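Local structure of transcriptional regulator I2 (Pseudomonas fluorescens A506, 4MO7) at residues 35-40 against 56-61; 64-69 against 74-79; 78-83 against 122-127. The protein acts as a Crohn's disease-associated superantigen and, as a member of the TetR family, probably binds DNA to regulate transcription. All blocks are in the same frame, centred on the assembly; numbering follows the deposited sequence. Where two conformers were deposited one is given.

Contact 1 of 3, residues 35-40 against 56-61. With MG (magnesium ion), chain B.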
ATOM      1  N   LEU A  35      21.649   2.740  21.714  1.00 22.40           N
ATOM      2  CA  LEU A  35      20.445   2.526  20.911  1.00 23.55           C
ATOM      3  C   LEU A  35      20.093   3.784  20.136  1.00 22.42           C
ATOM      4  O   LEU A  35      19.823   3.717  18.949  1.00 19.14           O
ATOM      5  CB  LEU A  35      19.224   2.186  21.772  1.00 32.76           C
ATOM      6  CG  LEU A  35      19.078   0.746  22.199  1.00 49.35           C
ATOM      7  CD1 LEU A  35      17.663   0.507  22.693  1.00 38.90           C
ATOM      8  CD2 LEU A  35      19.435  -0.115  21.002  1.00 38.61           C
ATOM      9  N   GLN A  36      20.032   4.917  20.832  1.00 21.94           N
ATOM     10  CA  GLN A  36      19.599   6.154  20.175  1.00 22.35           C
ATOM     11  C   GLN A  36      20.592   6.575  19.130  1.00 18.48           C
ATOM     12  O   GLN A  36      20.197   7.097  18.082  1.00 20.43           O
ATOM     13  CB  GLN A  36      19.508   7.277  21.193  1.00 25.37           C
ATOM     14  CG  GLN A  36      18.480   7.014  22.284  1.00 24.80           C
ATOM     15  CD  GLN A  36      17.314   7.941  22.132  1.00 54.71           C
ATOM     16  OE1 GLN A  36      16.254   7.530  21.665  1.00 62.93           O
ATOM     17  NE2 GLN A  36      17.509   9.218  22.491  1.00 38.25           N
ATOM     18  N   THR A  37      21.882   6.380  19.401  1.00 14.19           N
ATOM     19  CA  THR A  37      22.883   6.760  18.382  1.00 17.18           C
ATOM     20  C   THR A  37      22.898   5.771  17.208  1.00 17.41           C
ATOM     21  O   THR A  37      23.023   6.188  16.067  1.00 14.57           O
ATOM     22  CB  THR A  37      24.317   6.865  18.980  1.00 18.94           C
ATOM     23  OG1 THR A  37      24.280   7.801  20.059  1.00 22.16           O
ATOM     24  CG2 THR A  37      25.309   7.350  17.917  1.00 20.13           C
ATOM     25  N   ALA A  38      22.762   4.465  17.493  1.00 15.61           N
ATOM     26  CA  ALA A  38      22.658   3.456  16.423  1.00 21.37           C
ATOM     27  C   ALA A  38      21.490   3.767  15.502  1.00 15.06           C
ATOM     28  O   ALA A  38      21.563   3.596  14.282  1.00 17.35           O
ATOM     29  CB  ALA A  38      22.450   2.059  17.055  1.00 17.00           C
ATOM     30  N   ALA A  39      20.374   4.214  16.077  1.00 15.67           N
ATOM     31  CA  ALA A  39      19.234   4.552  15.213  1.00 16.94           C
ATOM     32  C   ALA A  39      19.604   5.532  14.130  1.00 17.01           C
ATOM     33  O   ALA A  39      19.244   5.346  12.983  1.00 19.57           O
ATOM     34  CB  ALA A  39      18.058   5.079  16.020  1.00 15.66           C
ATOM     35  N   HIS A  40      20.388   6.554  14.470  1.00 16.93           N
ATOM     36  CA  HIS A  40      20.825   7.489  13.431  1.00 19.36           C
ATOM     37  C   HIS A  40      21.781   6.907  12.422  1.00 17.57           C
ATOM     38  O   HIS A  40      21.595   7.145  11.201  1.00 17.36           O
ATOM     39  CB  HIS A  40      21.469   8.702  14.073  1.00 16.00           C
ATOM     40  CG  HIS A  40      20.477   9.559  14.742  1.00 16.82           C
ATOM     41  ND1 HIS A  40      19.703  10.478  14.057  1.00 18.53           N
ATOM     42  CD2 HIS A  40      20.087   9.611  16.028  1.00 18.73           C
ATOM     43  CE1 HIS A  40      18.875  11.056  14.899  1.00 20.03           C
ATOM     44  NE2 HIS A  40      19.092  10.548  16.097  1.00 23.41           N
ATOM     45  N   ALA A  56      30.998   2.414  17.675  1.00 29.52           N
ATOM     46  CA  ALA A  56      31.811   2.591  18.855  1.00 37.54           C
ATOM     47  C   ALA A  56      32.395   3.993  18.812  1.00 20.08           C
ATOM     48  O   ALA A  56      32.429   4.685  19.833  1.00 35.25           O
ATOM     49  CB  ALA A  56      32.907   1.528  18.907  1.00 33.32           C
ATOM     50  N   SER A  57      32.833   4.433  17.639  1.00 27.51           N
ATOM     51  CA  SER A  57      33.401   5.776  17.518  1.00 34.94           C
ATOM     52  C   SER A  57      32.337   6.862  17.805  1.00 55.24           C
ATOM     53  O   SER A  57      32.586   7.813  18.543  1.00 41.46           O
ATOM     54  CB  SER A  57      33.997   5.972  16.146  1.00 36.60           C
ATOM     55  OG  SER A  57      34.038   7.350  15.812  1.00 65.79           O
ATOM     56  N   ALA A  58      31.155   6.719  17.212  1.00 27.35           N
ATOM     57  CA  ALA A  58      30.011   7.589  17.526  1.00 25.92           C
ATOM     58  C   ALA A  58      29.585   7.698  19.015  1.00 27.54           C
ATOM     59  O   ALA A  58      29.093   8.769  19.436  1.00 26.20           O
ATOM     60  CB  ALA A  58      28.828   7.191  16.677  1.00 26.63           C
ATOM     61  N   VAL A  59      29.745   6.625  19.805  1.00 24.62           N
ATOM     62  CA  VAL A  59      29.355   6.653  21.201  1.00 27.14           C
ATOM     63  C   VAL A  59      30.577   6.926  22.100  1.00 24.07           C
ATOM     64  O   VAL A  59      30.432   7.070  23.311  1.00 31.88           O
ATOM     65  CB  VAL A  59      28.627   5.340  21.626  1.00 24.67           C
ATOM     66  CG1 VAL A  59      28.055   5.456  22.991  1.00 32.06           C
ATOM     67  CG2 VAL A  59      27.508   5.058  20.624  1.00 37.42           C
ATOM     68  N   GLY A  60      31.747   7.004  21.494  1.00 32.28           N
ATOM     69  CA  GLY A  60      32.970   7.244  22.236  1.00 37.28           C
ATOM     70  C   GLY A  60      33.310   6.019  23.070  1.00 78.23           C
ATOM     71  O   GLY A  60      33.499   6.131  24.289  1.00 62.24           O
ATOM     72  N   ILE A  61      33.357   4.849  22.423  1.00 49.05           N
ATOM     73  CA  ILE A  61      33.825   3.616  23.065  1.00 43.14           C
ATOM     74  C   ILE A  61      34.634   2.771  22.100  1.00 39.34           C
ATOM     75  O   ILE A  61      34.864   3.173  20.943  1.00 47.29           O
ATOM     76  CB  ILE A  61      32.690   2.787  23.696  1.00 38.39           C
ATOM     77  CG1 ILE A  61      31.559   2.512  22.692  1.00 28.81           C
ATOM     78  CG2 ILE A  61      32.098   3.517  24.896  1.00 36.38           C
ATOM     79  CD1 ILE A  61      30.264   2.064  23.333  1.00 32.14           C
TER
HETATM   80 MG    MG B 201      18.266  11.231  18.072  0.50  9.39          MG

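Contact 2 of 3, residues 64-69 against 74-79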
ATOM      1  N   GLY A  64      34.769  -3.379  20.932  1.00 24.66           N
ATOM      2  CA  GLY A  64      34.521  -4.601  21.696  1.00 41.89           C
ATOM      3  C   GLY A  64      33.586  -4.407  22.881  1.00 34.03           C
ATOM      4  O   GLY A  64      32.999  -5.355  23.408  1.00 37.15           O
ATOM      5  N   SER A  65      33.431  -3.172  23.310  1.00 24.88           N
ATOM      6  CA  SER A  65      32.551  -2.876  24.451  1.00 45.29           C
ATOM      7  C   SER A  65      31.081  -2.800  24.015  1.00 53.32           C
ATOM      8  O   SER A  65      30.140  -2.787  24.839  1.00 33.30           O
ATOM      9  CB  SER A  65      32.957  -1.543  25.058  1.00 47.45           C
ATOM     10  OG  SER A  65      32.810  -0.549  24.071  1.00 30.27           O
ATOM     11  N   ILE A  66      30.855  -2.737  22.708  1.00 30.69           N
ATOM     12  CA  ILE A  66      29.455  -2.628  22.268  1.00 30.50           C
ATOM     13  C   ILE A  66      28.749  -3.861  22.789  1.00 35.95           C
ATOM     14  O   ILE A  66      27.631  -3.814  23.336  1.00 35.00           O
ATOM     15  CB  ILE A  66      29.363  -2.535  20.747  1.00 31.13           C
ATOM     16  CG1 ILE A  66      29.708  -1.115  20.300  1.00 19.66           C
ATOM     17  CG2 ILE A  66      27.954  -2.909  20.297  1.00 53.41           C
ATOM     18  CD1 ILE A  66      30.316  -1.096  18.917  1.00 25.88           C
ATOM     19  N   PHE A  67      29.481  -4.971  22.726  1.00 27.94           N
ATOM     20  CA  PHE A  67      28.881  -6.272  22.936  1.00 43.95           C
ATOM     21  C   PHE A  67      28.878  -6.688  24.365  1.00 45.28           C
ATOM     22  O   PHE A  67      28.811  -7.869  24.676  1.00 55.79           O
ATOM     23  CB  PHE A  67      29.584  -7.271  22.056  1.00 20.19           C
ATOM     24  CG  PHE A  67      29.469  -6.910  20.616  1.00 31.70           C
ATOM     25  CD1 PHE A  67      28.250  -7.031  19.972  1.00 26.00           C
ATOM     26  CD2 PHE A  67      30.520  -6.333  19.955  1.00 28.63           C
ATOM     27  CE1 PHE A  67      28.117  -6.656  18.667  1.00 30.19           C
ATOM     28  CE2 PHE A  67      30.405  -5.970  18.635  1.00 29.20           C
ATOM     29  CZ  PHE A  67      29.193  -6.130  17.992  1.00 36.97           C
ATOM     30  N   HIS A  68      28.948  -5.692  25.234  1.00 45.17           N
ATOM     31  CA  HIS A  68      28.590  -5.898  26.626  1.00 46.13           C
ATOM     32  C   HIS A  68      27.097  -5.652  26.873  1.00 33.82           C
ATOM     33  O   HIS A  68      26.538  -6.125  27.870  1.00 46.57           O
ATOM     34  CB  HIS A  68      29.431  -4.998  27.529  1.00 80.52           C
ATOM     35  CG  HIS A  68      28.853  -4.829  28.896  1.00 79.65           C
ATOM     36  ND1 HIS A  68      28.001  -3.796  29.214  1.00 76.96           N
ATOM     37  CD2 HIS A  68      28.964  -5.587  30.013  1.00 74.91           C
ATOM     38  CE1 HIS A  68      27.628  -3.910  30.475  1.00 86.44           C
ATOM     39  NE2 HIS A  68      28.203  -4.983  30.985  1.00 89.31           N
ATOM     40  N   HIS A  69      26.437  -4.920  25.973  1.00 53.12           N
ATOM     41  CA  HIS A  69      25.020  -4.557  26.149  1.00 34.97           C
ATOM     42  C   HIS A  69      23.996  -5.299  25.271  1.00 28.57           C
ATOM     43  O   HIS A  69      22.820  -5.465  25.641  1.00 36.69           O
ATOM     44  CB  HIS A  69      24.859  -3.063  25.879  1.00 44.50           C
ATOM     45  CG  HIS A  69      24.912  -2.245  27.117  1.00 51.95           C
ATOM     46  ND1 HIS A  69      23.863  -2.199  28.011  1.00 45.06           N
ATOM     47  CD2 HIS A  69      25.906  -1.505  27.655  1.00 43.22           C
ATOM     48  CE1 HIS A  69      24.196  -1.440  29.035  1.00 56.80           C
ATOM     49  NE2 HIS A  69      25.428  -1.003  28.843  1.00 64.19           N
ATOM     50  N   ASP A  74      22.843  -7.556  15.208  1.00 17.10           N
ATOM     51  CA  ASP A  74      21.434  -7.888  14.918  0.61 16.58           C
ATOM     52  C   ASP A  74      20.550  -7.525  16.081  1.00 21.17           C
ATOM     53  O   ASP A  74      19.425  -7.061  15.924  1.00 16.29           O
ATOM     54  CB  ASP A  74      21.276  -9.395  14.741  0.61 18.22           C
ATOM     55  CG  ASP A  74      19.865  -9.783  14.423  0.61 21.16           C
ATOM     56  OD1 ASP A  74      19.458  -9.444  13.306  0.61 16.36           O
ATOM     57  OD2 ASP A  74      19.187 -10.470  15.250  0.61 18.95           O
ATOM     58  N   GLU A  75      21.039  -7.777  17.295  1.00 14.57           N
ATOM     59  CA  GLU A  75      20.231  -7.413  18.463  1.00 16.64           C
ATOM     60  C   GLU A  75      20.105  -5.887  18.676  1.00 15.93           C
ATOM     61  O   GLU A  75      19.084  -5.446  19.196  1.00 17.11           O
ATOM     62  CB  GLU A  75      20.713  -8.082  19.751  1.00 16.99           C
ATOM     63  CG  GLU A  75      19.749  -7.931  20.915  1.00 24.68           C
ATOM     64  CD  GLU A  75      20.155  -8.755  22.112  1.00 41.22           C
ATOM     65  OE1 GLU A  75      19.414  -9.689  22.463  1.00 39.74           O
ATOM     66  OE2 GLU A  75      21.213  -8.463  22.698  1.00 36.06           O
ATOM     67  N   ILE A  76      21.118  -5.101  18.317  1.00 13.50           N
ATOM     68  CA  ILE A  76      20.999  -3.641  18.358  1.00 14.85           C
ATOM     69  C   ILE A  76      19.869  -3.211  17.420  1.00 17.04           C
ATOM     70  O   ILE A  76      19.060  -2.342  17.785  1.00 18.83           O
ATOM     71  CB  ILE A  76      22.284  -2.931  17.923  1.00 16.35           C
ATOM     72  CG1 ILE A  76      23.418  -3.342  18.870  1.00 20.04           C
ATOM     73  CG2 ILE A  76      22.131  -1.416  18.046  1.00 18.21           C
ATOM     74  CD1 ILE A  76      24.765  -2.805  18.457  1.00 15.86           C
ATOM     75  N   LEU A  77      19.787  -3.834  16.236  1.00 13.57           N
ATOM     76  CA  LEU A  77      18.756  -3.464  15.244  1.00 11.90           C
ATOM     77  C   LEU A  77      17.392  -3.811  15.775  1.00 16.73           C
ATOM     78  O   LEU A  77      16.465  -2.986  15.705  1.00 16.15           O
ATOM     79  CB  LEU A  77      18.987  -4.162  13.902  1.00 12.78           C
ATOM     80  CG  LEU A  77      18.017  -3.869  12.744  1.00 12.54           C
ATOM     81  CD1 LEU A  77      18.018  -2.421  12.367  1.00 16.43           C
ATOM     82  CD2 LEU A  77      18.365  -4.804  11.535  1.00 11.95           C
ATOM     83  N   ARG A  78      17.255  -5.012  16.339  1.00 13.10           N
ATOM     84  CA  ARG A  78      16.006  -5.411  17.008  1.00 14.85           C
ATOM     85  C   ARG A  78      15.586  -4.379  18.045  1.00 16.29           C
ATOM     86  O   ARG A  78      14.416  -3.998  18.105  1.00 18.37           O
ATOM     87  CB  ARG A  78      16.211  -6.749  17.731  1.00 14.90           C
ATOM     88  CG  ARG A  78      14.970  -7.177  18.538  1.00 16.19           C
ATOM     89  CD  ARG A  78      15.382  -8.323  19.459  1.00 21.20           C
ATOM     90  NE  ARG A  78      14.547  -8.316  20.647  1.00 30.04           N
ATOM     91  CZ  ARG A  78      14.745  -9.105  21.697  1.00 55.38           C
ATOM     92  NH1 ARG A  78      15.757  -9.964  21.682  1.00 28.88           N
ATOM     93  NH2 ARG A  78      13.932  -9.036  22.753  1.00 43.40           N
ATOM     94  N   ALA A  79      16.529  -3.917  18.870  1.00 15.13           N
ATOM     95  CA  ALA A  79      16.168  -3.007  19.972  1.00 15.24           C
ATOM     96  C   ALA A  79      15.800  -1.642  19.434  1.00 15.94           C
ATOM     97  O   ALA A  79      14.900  -1.005  19.987  1.00 20.51           O
ATOM     98  CB  ALA A  79      17.324  -2.876  20.983  1.00 19.10           C
TER

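Contact 3 of 3, residues 78-83 against 122-127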
ATOM      1  N   ARG A  78      17.255  -5.012  16.339  1.00 13.10           N
ATOM      2  CA  ARG A  78      16.006  -5.411  17.008  1.00 14.85           C
ATOM      3  C   ARG A  78      15.586  -4.379  18.045  1.00 16.29           C
ATOM      4  O   ARG A  78      14.416  -3.998  18.105  1.00 18.37           O
ATOM      5  CB  ARG A  78      16.211  -6.749  17.731  1.00 14.90           C
ATOM      6  CG  ARG A  78      14.970  -7.177  18.538  1.00 16.19           C
ATOM      7  CD  ARG A  78      15.382  -8.323  19.459  1.00 21.20           C
ATOM      8  NE  ARG A  78      14.547  -8.316  20.647  1.00 30.04           N
ATOM      9  CZ  ARG A  78      14.745  -9.105  21.697  1.00 55.38           C
ATOM     10  NH1 ARG A  78      15.757  -9.964  21.682  1.00 28.88           N
ATOM     11  NH2 ARG A  78      13.932  -9.036  22.753  1.00 43.40           N
ATOM     12  N   ALA A  79      16.529  -3.917  18.870  1.00 15.13           N
ATOM     13  CA  ALA A  79      16.168  -3.007  19.972  1.00 15.24           C
ATOM     14  C   ALA A  79      15.800  -1.642  19.434  1.00 15.94           C
ATOM     15  O   ALA A  79      14.900  -1.005  19.987  1.00 20.51           O
ATOM     16  CB  ALA A  79      17.324  -2.876  20.983  1.00 19.10           C
ATOM     17  N   VAL A  80      16.450  -1.178  18.379  1.00 16.61           N
ATOM     18  CA  VAL A  80      16.049   0.119  17.756  1.00 14.87           C
ATOM     19  C   VAL A  80      14.603  -0.004  17.312  1.00 22.11           C
ATOM     20  O   VAL A  80      13.769   0.883  17.548  1.00 18.64           O
ATOM     21  CB  VAL A  80      16.947   0.438  16.561  1.00 15.36           C
ATOM     22  CG1 VAL A  80      16.409   1.559  15.688  1.00 19.64           C
ATOM     23  CG2 VAL A  80      18.356   0.771  17.079  1.00 16.48           C
ATOM     24  N   MET A  81      14.270  -1.118  16.675  1.00 18.45           N
ATOM     25  CA  MET A  81      12.908  -1.267  16.179  1.00 15.20           C
ATOM     26  C   MET A  81      11.917  -1.445  17.327  1.00 25.85           C
ATOM     27  O   MET A  81      10.805  -0.902  17.297  1.00 19.11           O
ATOM     28  CB  MET A  81      12.837  -2.427  15.208  1.00 13.14           C
ATOM     29  CG  MET A  81      13.708  -2.211  13.959  1.00 14.16           C
ATOM     30  SD  MET A  81      13.220  -3.500  12.788  1.00 20.49           S
ATOM     31  CE  MET A  81      14.431  -3.302  11.502  1.00 16.09           C
ATOM     32  N   GLU A  82      12.299  -2.195  18.347  1.00 18.11           N
ATOM     33  CA  GLU A  82      11.410  -2.361  19.499  1.00 20.57           C
ATOM     34  C   GLU A  82      11.143  -1.022  20.180  1.00 23.36           C
ATOM     35  O   GLU A  82      10.001  -0.699  20.556  1.00 18.65           O
ATOM     36  CB  GLU A  82      12.010  -3.350  20.499  1.00 17.62           C
ATOM     37  CG  GLU A  82      11.920  -4.817  20.073  1.00 20.29           C
ATOM     38  CD  GLU A  82      12.518  -5.718  21.158  1.00 33.44           C
ATOM     39  OE1 GLU A  82      12.237  -6.923  21.163  1.00 28.93           O
ATOM     40  OE2 GLU A  82      13.280  -5.212  22.006  1.00 38.97           O
ATOM     41  N   GLU A  83      12.201  -0.238  20.369  1.00 18.34           N
ATOM     42  CA  GLU A  83      12.026   1.084  21.001  1.00 23.65           C
ATOM     43  C   GLU A  83      11.042   1.945  20.253  1.00 30.12           C
ATOM     44  O   GLU A  83      10.235   2.640  20.876  1.00 23.38           O
ATOM     45  CB  GLU A  83      13.339   1.883  21.009  1.00 29.53           C
ATOM     46  CG  GLU A  83      14.304   1.519  22.084  1.00 53.41           C
ATOM     47  CD  GLU A  83      13.676   1.609  23.449  1.00 63.40           C
ATOM     48  OE1 GLU A  83      13.373   2.741  23.902  1.00 49.50           O
ATOM     49  OE2 GLU A  83      13.465   0.536  24.054  1.00 50.00           O
ATOM     50  N   GLY A 122      10.404   9.390  13.717  0.91 50.18           N
ATOM     51  CA  GLY A 122      11.776   9.668  13.317  0.91 49.68           C
ATOM     52  C   GLY A 122      12.652   8.582  12.703  0.91 45.43           C
ATOM     53  O   GLY A 122      12.193   7.728  11.917  0.91 30.96           O
ATOM     54  N   GLU A 123      13.946   8.642  13.042  1.00 41.85           N
ATOM     55  CA  GLU A 123      14.963   7.818  12.371  1.00 27.93           C
ATOM     56  C   GLU A 123      14.755   6.354  12.652  1.00 34.28           C
ATOM     57  O   GLU A 123      14.991   5.526  11.791  1.00 33.97           O
ATOM     58  CB  GLU A 123      16.393   8.222  12.777  1.00 30.59           C
ATOM     59  CG  GLU A 123      16.732   9.664  12.449  1.00 51.96           C
ATOM     60  CD  GLU A 123      16.059  10.625  13.416  1.00 44.96           C
ATOM     61  OE1 GLU A 123      15.523  10.135  14.438  1.00 36.83           O
ATOM     62  OE2 GLU A 123      16.076  11.853  13.174  1.00 74.45           O
ATOM     63  N   ALA A 124      14.317   6.033  13.866  1.00 35.48           N
ATOM     64  CA  ALA A 124      14.211   4.630  14.259  1.00 28.57           C
ATOM     65  C   ALA A 124      13.007   3.931  13.571  1.00 36.16           C
ATOM     66  O   ALA A 124      13.003   2.705  13.378  1.00 32.53           O
ATOM     67  CB  ALA A 124      14.162   4.509  15.740  1.00 30.75           C
ATOM     68  N   MET A 125      12.018   4.725  13.167  1.00 36.85           N
ATOM     69  CA  MET A 125      10.886   4.216  12.392  1.00 49.49           C
ATOM     70  C   MET A 125      11.280   3.993  10.955  1.00 42.93           C
ATOM     71  O   MET A 125      10.830   3.042  10.296  1.00 37.12           O
ATOM     72  CB  MET A 125       9.765   5.233  12.391  1.00 36.13           C
ATOM     73  CG  MET A 125       8.644   4.895  11.419  1.00 49.00           C
ATOM     74  SD  MET A 125       7.167   4.559  12.374  1.00 81.21           S
ATOM     75  CE  MET A 125       7.498   2.890  12.942  1.00 35.16           C
ATOM     76  N   ALA A 126      12.095   4.903  10.436  1.00 35.73           N
ATOM     77  CA  ALA A 126      12.585   4.743   9.083  1.00 26.86           C
ATOM     78  C   ALA A 126      13.479   3.520   9.020  1.00 20.06           C
ATOM     79  O   ALA A 126      13.577   2.869   7.975  1.00 30.41           O
ATOM     80  CB  ALA A 126      13.358   6.006   8.637  1.00 27.41           C
ATOM     81  N   VAL A 127      14.133   3.215  10.141  1.00 27.05           N
ATOM     82  CA  VAL A 127      14.989   2.044  10.196  1.00 21.33           C
ATOM     83  C   VAL A 127      14.099   0.796  10.121  1.00 22.12           C
ATOM     84  O   VAL A 127      14.404  -0.156   9.411  1.00 20.36           O
ATOM     85  CB  VAL A 127      15.904   2.048  11.455  1.00 25.67           C
ATOM     86  CG1 VAL A 127      16.510   0.682  11.675  1.00 29.65           C
ATOM     87  CG2 VAL A 127      17.013   3.105  11.347  1.00 26.45           C
TER

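Contact 1 of 3, residues 35-40 against 56-61
Where T37 meets A58 and V59 no flat group takes part across the contact; the imidazole of H40, one turn further along the T37 helix, holds magnesium at its NE2, 2.2 Å away. The ring atoms CD2 and CE1 of H40 stand equally far from the metal, which lies close to the outward bisector of the ring at NE2. Beside this ring lies E123 of helix 122-130.

The contact itself is made of aliphatic carbons, chiefly methyls. T37 CG2 meets A58 CB at 3.7 Å, and T37 CB lies 4.0 Å from V59 CG2, the side chains of T37 and V59 meeting aslant. T37 is turned with OG1 beside its own backbone N (chi1 -56°), where the hydroxyl is hydrogen-bonded to K33 O within the same helix; this turn of the side chain sends CG2 to A58.

The partner is the last turn of helix 52-59, closed by a Schellman motif at G60, where I61 N bonds back to A56 O at 2.8 Å. In TetR-family proteins these helices belong to the N-terminal DNA-binding domain, and helix 52-59 probably forms the first half of the helix-turn-helix. L34 and L41 continue the apolar packing from helix 30-45.

With no hydrogen bond crossing between the segments and the threonine hydroxyl answered in its own helix, the small surface contact rests on apolar packing.

Contact 2 of 3, residues 64-69 against 74-79
E75 OE2 is hydrogen-bonded to K71 N in the turn between the two segments, and across the contact it comes no nearer than 4.5 Å to H69 O. The extended side chain of E75, with CG opposite the backbone N (chi1 -169°), reaches out from the flank of helix 73-97 to make this bond. S72 OG is hydrogen-bonded to E75 N, so the residue is held through both its side chain and its backbone. The other carboxylate oxygen, E75 OE1, makes a long, weak ion pair with R78 NH1, 3.7 Å away; the oxygen lies well out of the guanidinium plane, and no N-H is aimed at it.

Deeper in the fold the contact is carried by two isoleucines. I66 CG2 meets I76 CD1 at 3.7 Å, the side chains standing at about a right angle to each other. I76 reaches across because its outer chain is straight (chi2 174°), which puts CD1 at the far end of the branch. The same I66 methyl, CG2, does double duty: it lies 4.0 Å above the ring plane of F67, over the centre.

In TetR-family repressors the stretch after the turn of the helix-turn-helix is the recognition helix, and 64-69 probably corresponds to it. Here 64-66 have helical backbone angles without the regular bonds. Helix 73-97 follows, probably the connector from the DNA-binding domain to the body.

Around the isoleucines, A56 packs on I66, while L55 and F42 pack on I76 from helices 52-59 and 30-45.

Contact 3 of 3, residues 78-83 against 122-127
V80 points its CB at helix 122-127, and its two methyls then part company. CG1, opposite the backbone N (chi1 167°), is the branch that does the touching: A124 CB lies 3.7 Å from V80 CG1, and V127 CG1 is 4.1 Å from the same methyl. CG2 stands beside the backbone N and turns toward helix 30-45, with L35 O nearby, while A39 of that helix packs against CG1. One methyl thus fits between two residues a single turn apart on the partner helix.

M81 begins beside this and arrives later. Its CB does not aim at the partner, but the chain runs extended beyond CG and delivers CE to within 3.8 Å of V127 O, with V127 CG1 at 4.5 Å from that CE. W132, L135 and V143 of the same chain pack on this methionine.

The two helix axes approach to 8.6 Å and cross at -117°, with A124 and V80 facing each other near the crossing. Helix 73-97 here joins the N-terminal part to helix 122-130 of the C-terminal domain, an interface of the kind thought in TetR-family regulators to couple the two domains, and probably so placed here.

On another side of helix 73-97, R78 NE is bonded to E82 OE1 at 2.7 Å (161°), in the guanidinium plane but well above that of the carboxylate; R78 NH2 adds a weak second bond to the same oxygen.

The chemistry is therefore divided: charges pair along one helix, whereas apolar side chains and backbone carbonyls touch across the contact with no hydrogen bond between them, so the crossing depends on fit and burial.

The three contacts illustrate how similar apolar packing recurs from surface to core, while the polar surroundings differ. Contact 1 is a surface contact, contact 2 is partly buried and contact 3 is buried, lying nearest the chain's centre. Contacts 2 and 3 both use helix 73-97 and share R78 and A79, whereas contact 1 joins two earlier helices. Even so, the three form one continuous packing: A38 and L35 of contact 1 touch I76 and A79, A56 touches I66, and L77 meets V127. Hydrogen bonds cross none of the three interfaces. Polar groups are served locally instead: within a helix turn in contact 1, in the linking turn in contact 2, and along the helix in contact 3.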